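PDB 4G78: histidine phosphotransfer protein from Medicago truncatula, which probably relays phosphoryl groups between cytokinin sensor histidine kinases and response regulators in a two-component phosphorelay. Local coordinates for residues Q121-Y124 with S125-K128. Residues are numbered along the deposited sequence; the frame is centred on the assembly and turned at random.
Sequences QQEY and SLLK
Tyr124 and Lys128, one helical turn apart, cross at a slant, the phenol reaching over the start of the lysine chain. Lys128 CB sits 4.3 Å above the plane of the Tyr124 ring, displaced toward its rim, while Lys128 CD comes to 3.6 Å from Tyr124 OH at an oblique angle to the ring. With CG anti to the backbone N (chi1 176°), the tyrosine leans forward along the helix toward Lys128, whose fully extended chain brings NZ past the phenol. Both polar ends converge on Glu55 OE2 of helix 41-66, which is hydrogen-bonded to Tyr124 OH and forms a salt bridge with Lys128 NZ. A phenylalanine in place of Tyr124 would probably leave Glu55 held by Lys128 without the phenol's hydrogen bond, and the carboxylate less firmly fixed. The turn belongs to helix 110-145, the last of the helical bundle of this histidine phosphotransfer domain, and the tyrosine ring packs against Phe51, Ser54 and Leu58 of helix 41-66. On another side of the helix, Leu126 runs beside Gln122, pointing the same way, and Leu126 CD1 lies 4.0 Å from Gln122 CG. Leu126 CD1 also lies 4.1 Å from Glu123 OE2, the glutamate chain slanting across the leucine. A bend at chi2 (-67°) folds the Glu123 carboxylate back toward this methyl, and its OE1 forms a salt bridge with Arg93 of helix 92-99. Leu127 is buried against Val94 of that helix, with Leu24 and Ala91 also touching it. Four backbone i to i+4 hydrogen bonds run from Ser125 N to Gln121 O (3.0 Å) through to Lys128 N to Tyr124 O (2.9 Å), the latter nearly straight at 168°, setting residues four apart on the same side of the helix.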
loop_
_atom_site.group_PDB
_atom_site.type_symbol
_atom_site.label_atom_id
_atom_site.label_comp_id
_atom_site.label_asym_id
_atom_site.label_seq_id
_atom_site.Cartn_x
_atom_site.Cartn_y
_atom_site.Cartn_z
ATOM N N GLN A 121 4.989 2.619 -8.828
ATOM C CA GLN A 121 5.605 3.593 -7.957
ATOM C C GLN A 121 4.621 4.699 -7.571
ATOM O O GLN A 121 4.575 5.120 -6.405
ATOM C CB GLN A 121 6.795 4.134 -8.761
ATOM C CG GLN A 121 8.138 3.637 -8.666
ATOM C CD GLN A 121 9.123 3.909 -9.779
ATOM O OE1 GLN A 121 10.134 3.231 -9.902
ATOM N NE2 GLN A 121 8.824 4.898 -10.624
ATOM N N GLN A 122 3.843 5.156 -8.555
ATOM C CA GLN A 122 2.826 6.218 -8.349
ATOM C C GLN A 122 1.791 5.747 -7.296
ATOM O O GLN A 122 1.451 6.468 -6.370
ATOM C CB GLN A 122 2.092 6.597 -9.633
ATOM C CG GLN A 122 0.984 7.667 -9.525
ATOM C CD GLN A 122 0.766 8.575 -10.723
ATOM O OE1 GLN A 122 0.349 9.680 -10.386
ATOM N NE2 GLN A 122 1.052 8.001 -11.864
ATOM N N GLU A 123 1.271 4.583 -7.539
ATOM C CA GLU A 123 0.242 4.034 -6.676
ATOM C C GLU A 123 0.761 3.776 -5.283
ATOM O O GLU A 123 0.047 4.017 -4.284
ATOM C CB GLU A 123 -0.376 2.803 -7.294
ATOM C CG GLU A 123 -1.256 3.137 -8.484
ATOM C CD GLU A 123 -2.493 3.908 -8.155
ATOM O OE1 GLU A 123 -3.000 3.778 -7.034
ATOM O OE2 GLU A 123 -2.953 4.717 -9.000
ATOM N N TYR A 124 1.996 3.301 -5.150
ATOM C CA TYR A 124 2.583 3.064 -3.844
ATOM C C TYR A 124 2.706 4.377 -3.090
ATOM O O TYR A 124 2.351 4.471 -1.907
ATOM C CB TYR A 124 3.937 2.359 -3.983
ATOM C CG TYR A 124 4.577 2.217 -2.640
ATOM C CD1 TYR A 124 4.135 1.271 -1.720
ATOM C CD2 TYR A 124 5.572 3.071 -2.265
ATOM C CE1 TYR A 124 4.680 1.200 -0.436
ATOM C CE2 TYR A 124 6.093 3.040 -0.962
ATOM C CZ TYR A 124 5.655 2.077 -0.068
ATOM O OH TYR A 124 6.144 1.978 1.218
ATOM N N SER A 125 3.216 5.410 -3.746
ATOM C CA SER A 125 3.366 6.684 -3.077
ATOM C C SER A 125 2.017 7.269 -2.660
ATOM O O SER A 125 1.906 7.798 -1.530
ATOM C CB SER A 125 4.138 7.640 -3.989
ATOM O OG SER A 125 4.204 8.918 -3.391
ATOM N N LEU A 126 1.020 7.163 -3.500
ATOM C CA LEU A 126 -0.329 7.662 -3.149
ATOM C C LEU A 126 -0.828 6.946 -1.937
ATOM O O LEU A 126 -1.410 7.543 -1.005
ATOM C CB LEU A 126 -1.298 7.481 -4.323
ATOM C CG LEU A 126 -1.099 8.417 -5.503
ATOM C CD1 LEU A 126 -1.862 7.941 -6.694
ATOM C CD2 LEU A 126 -1.560 9.864 -5.064
ATOM N N LEU A 127 -0.675 5.615 -1.926
ATOM C CA LEU A 127 -1.155 4.826 -0.788
ATOM C C LEU A 127 -0.438 5.233 0.486
ATOM O O LEU A 127 -1.054 5.453 1.531
ATOM C CB LEU A 127 -0.951 3.361 -1.084
ATOM C CG LEU A 127 -1.277 2.459 0.101
ATOM C CD1 LEU A 127 -2.768 2.424 0.396
ATOM C CD2 LEU A 127 -0.715 1.136 -0.117
ATOM N N LYS A 128 0.902 5.262 0.421
ATOM C CA LYS A 128 1.690 5.527 1.633
ATOM C C LYS A 128 1.350 6.901 2.178
ATOM O O LYS A 128 1.156 7.079 3.390
ATOM C CB LYS A 128 3.174 5.393 1.327
ATOM C CG LYS A 128 4.028 5.645 2.543
ATOM C CD LYS A 128 5.474 5.383 2.345
ATOM C CE LYS A 128 6.303 5.472 3.583
ATOM N NZ LYS A 128 7.746 5.495 3.313
#